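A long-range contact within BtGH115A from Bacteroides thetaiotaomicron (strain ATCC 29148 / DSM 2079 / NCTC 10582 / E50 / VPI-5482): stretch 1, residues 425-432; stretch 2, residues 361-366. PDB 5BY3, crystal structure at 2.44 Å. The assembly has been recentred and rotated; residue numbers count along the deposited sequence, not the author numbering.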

# COMPACT_ATOMS: atom_id res chain seq x y z
N GLY A 425 -17.38 5.70 -0.63
CA GLY A 425 -17.26 7.13 -0.88
C GLY A 425 -15.93 7.78 -0.52
O GLY A 425 -15.85 9.01 -0.53
N ILE A 426 -14.90 6.98 -0.22
CA ILE A 426 -13.53 7.53 -0.07
C ILE A 426 -12.91 7.64 -1.48
O ILE A 426 -12.34 6.67 -1.99
CB ILE A 426 -12.66 6.70 0.90
CG1 ILE A 426 -13.33 6.62 2.27
CG2 ILE A 426 -11.24 7.25 0.97
CD1 ILE A 426 -12.66 5.75 3.33
N GLN A 427 -13.04 8.82 -2.10
CA GLN A 427 -12.72 8.99 -3.53
C GLN A 427 -11.84 10.20 -3.86
O GLN A 427 -11.53 10.48 -5.04
CB GLN A 427 -14.00 9.09 -4.35
CG GLN A 427 -15.02 7.97 -4.15
CD GLN A 427 -16.15 8.00 -5.18
OE1 GLN A 427 -16.23 8.87 -6.06
NE2 GLN A 427 -17.04 7.03 -5.08
N LYS A 428 -11.46 10.95 -2.85
CA LYS A 428 -10.75 12.17 -3.12
C LYS A 428 -9.22 11.93 -3.14
O LYS A 428 -8.50 12.44 -4.02
CB LYS A 428 -11.18 13.24 -2.08
CG LYS A 428 -10.63 14.63 -2.30
CD LYS A 428 -11.30 15.37 -3.45
CE LYS A 428 -10.88 16.83 -3.37
NZ LYS A 428 -11.87 17.74 -4.03
N MSE A 429 -8.74 11.15 -2.18
CA MSE A 429 -7.34 11.14 -1.86
C MSE A 429 -6.95 9.82 -1.25
O MSE A 429 -7.46 9.42 -0.18
CB MSE A 429 -7.09 12.29 -0.88
CG MSE A 429 -5.69 12.89 -0.91
SE MSE A 429 -5.49 14.42 0.34
CE MSE A 429 -6.68 15.67 -0.64
N TRP A 430 -6.03 9.13 -1.93
CA TRP A 430 -5.44 7.87 -1.46
C TRP A 430 -3.93 8.02 -1.33
O TRP A 430 -3.24 8.52 -2.24
CB TRP A 430 -5.73 6.77 -2.45
CG TRP A 430 -7.12 6.23 -2.51
CD1 TRP A 430 -8.26 6.73 -1.93
CD2 TRP A 430 -7.53 5.09 -3.25
NE1 TRP A 430 -9.34 5.94 -2.23
CE2 TRP A 430 -8.92 4.92 -3.04
CE3 TRP A 430 -6.83 4.16 -4.06
CZ2 TRP A 430 -9.64 3.87 -3.62
CZ3 TRP A 430 -7.55 3.12 -4.62
CH2 TRP A 430 -8.94 2.98 -4.41
N ILE A 431 -3.43 7.60 -0.19
CA ILE A 431 -2.04 7.76 0.15
C ILE A 431 -1.56 6.49 0.79
O ILE A 431 -2.11 6.02 1.85
CB ILE A 431 -1.77 8.94 1.12
CG1 ILE A 431 -2.17 10.29 0.53
CG2 ILE A 431 -0.30 8.91 1.57
CD1 ILE A 431 -1.34 10.83 -0.64
N LEU A 432 -0.50 5.94 0.16
CA LEU A 432 0.08 4.67 0.58
C LEU A 432 1.40 4.84 1.33
O LEU A 432 2.36 5.44 0.81
CB LEU A 432 0.27 3.81 -0.67
CG LEU A 432 0.75 2.35 -0.57
CD1 LEU A 432 -0.15 1.49 0.30
CD2 LEU A 432 0.79 1.83 -1.99
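Stretch 2 (361-366) VTLMWC

Stretch 2 is extended throughout: its backbone angles stay in the beta region from Val361 on, and the rest of stretch 2 runs as a strand through Cys366. It lies over a segment of stretch 1 that changes character along its length, from the loop at Gly425, whose phi of 89° suits glycine, through a bend at Gln427 and Lys428 (psi 1° and -43°), into a strand that includes Ile431 and continues beyond Leu432. The two strands run in broadly the same direction, their N-to-C axes crossing at -38° with a closest approach of 8.4 Å. That spacing is too wide for the backbones to pair as neighbours in a sheet, and no hydrogen bond passes between the stretches; side chains fill the gap.

The CA of Lys428 lies 7.5 Å from the CA of Thr362, and the CA of Met429 lies 7.6 Å from the CA of Met364, while Ile426, before the bend, has its CA 8.4 Å from the CA of Trp365. Alternation shows in stretch 1 from Met429 to Ile431: Met429 and Ile431 point toward stretch 2, whereas Trp430 between them points away; Leu432 is out of reach. On the other strand, Thr362 and Met364 make contact while Leu363 between them does not, and Trp365 also makes contact.

Met364, a selenomethionine, is the centre of the packing and has the largest covered area, 80 Å². Its CA-to-CB bond points sideways, but its long side chain brings the terminal methyl nearer, so that Met364 CE sits 3.5 Å from Met429 CG and likewise 3.5 Å from Ile431 CG1. One long side chain thus touches Met429 and Ile431, two residues on alternate positions that point toward stretch 2.

Met429, also selenomethionine, reaches in turn toward the start of stretch 2, with its CE 3.5 Å from Thr362 OG1. That hydroxyl is hydrogen-bonded elsewhere in the structure, so the methyl can lie against it without leaving it unsatisfied. Beside it, Thr362 CG2 meets Lys428 CG at 3.8 Å: the lysine contributes aliphatic carbon here, while its amino group bonds elsewhere.

Ile426 adds a contact before the bend. With chi1 m and chi2 t, its CD1 comes 3.8 Å from Trp365 CD1, approaching the indole obliquely. A hydrogen bond within stretch 1, from Trp430 NE1 to Ile426 O at 3.1 Å, ties the two residues together. Trp430, whose CA-to-CB bond points away from stretch 2, thus bonds to the backbone of Ile426, whose side chain packs against stretch 2. The rule to read here is economical: 325 Å² of buried surface, made largely by side-chain carbon, where an extended stretch lies across a bend and the strand that follows it.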

# COMPACT_ATOMS: atom_id res chain seq x y z
N VAL A 361 -12.38 21.10 3.62
CA VAL A 361 -11.22 20.30 4.03
C VAL A 361 -11.47 18.79 3.84
O VAL A 361 -12.48 18.23 4.33
CB VAL A 361 -10.74 20.64 5.46
CG1 VAL A 361 -9.50 19.82 5.85
CG2 VAL A 361 -10.45 22.13 5.59
N THR A 362 -10.59 18.17 3.05
CA THR A 362 -10.65 16.71 2.85
C THR A 362 -10.46 16.01 4.18
O THR A 362 -9.51 16.33 4.91
CB THR A 362 -9.57 16.24 1.85
OG1 THR A 362 -9.52 17.14 0.73
CG2 THR A 362 -9.84 14.79 1.39
N LEU A 363 -11.36 15.08 4.51
CA LEU A 363 -11.18 14.27 5.73
C LEU A 363 -10.43 12.96 5.39
O LEU A 363 -10.92 12.14 4.60
CB LEU A 363 -12.52 13.96 6.39
CG LEU A 363 -13.43 15.09 6.92
CD1 LEU A 363 -14.70 14.47 7.47
CD2 LEU A 363 -12.79 15.96 7.99
N MSE A 364 -9.28 12.74 6.01
CA MSE A 364 -8.51 11.54 5.65
C MSE A 364 -8.56 10.41 6.66
O MSE A 364 -7.89 10.42 7.69
CB MSE A 364 -7.08 11.86 5.24
CG MSE A 364 -6.59 10.73 4.33
SE MSE A 364 -4.67 11.02 4.08
CE MSE A 364 -5.02 11.43 2.21
N TRP A 365 -9.32 9.38 6.32
CA TRP A 365 -9.40 8.21 7.19
C TRP A 365 -8.13 7.36 7.13
O TRP A 365 -7.33 7.46 6.18
CB TRP A 365 -10.69 7.45 6.88
CG TRP A 365 -11.85 8.41 6.79
CD1 TRP A 365 -12.60 8.71 5.68
CD2 TRP A 365 -12.33 9.25 7.85
NE1 TRP A 365 -13.54 9.66 5.99
CE2 TRP A 365 -13.41 10.02 7.31
CE3 TRP A 365 -11.98 9.43 9.19
CZ2 TRP A 365 -14.13 10.93 8.08
CZ3 TRP A 365 -12.71 10.35 9.96
CH2 TRP A 365 -13.75 11.09 9.40
N CYS A 366 -7.94 6.57 8.17
CA CYS A 366 -6.72 5.80 8.32
C CYS A 366 -6.98 4.32 8.51
O CYS A 366 -7.98 3.95 9.10
CB CYS A 366 -5.94 6.33 9.51
SG CYS A 366 -5.31 7.95 9.09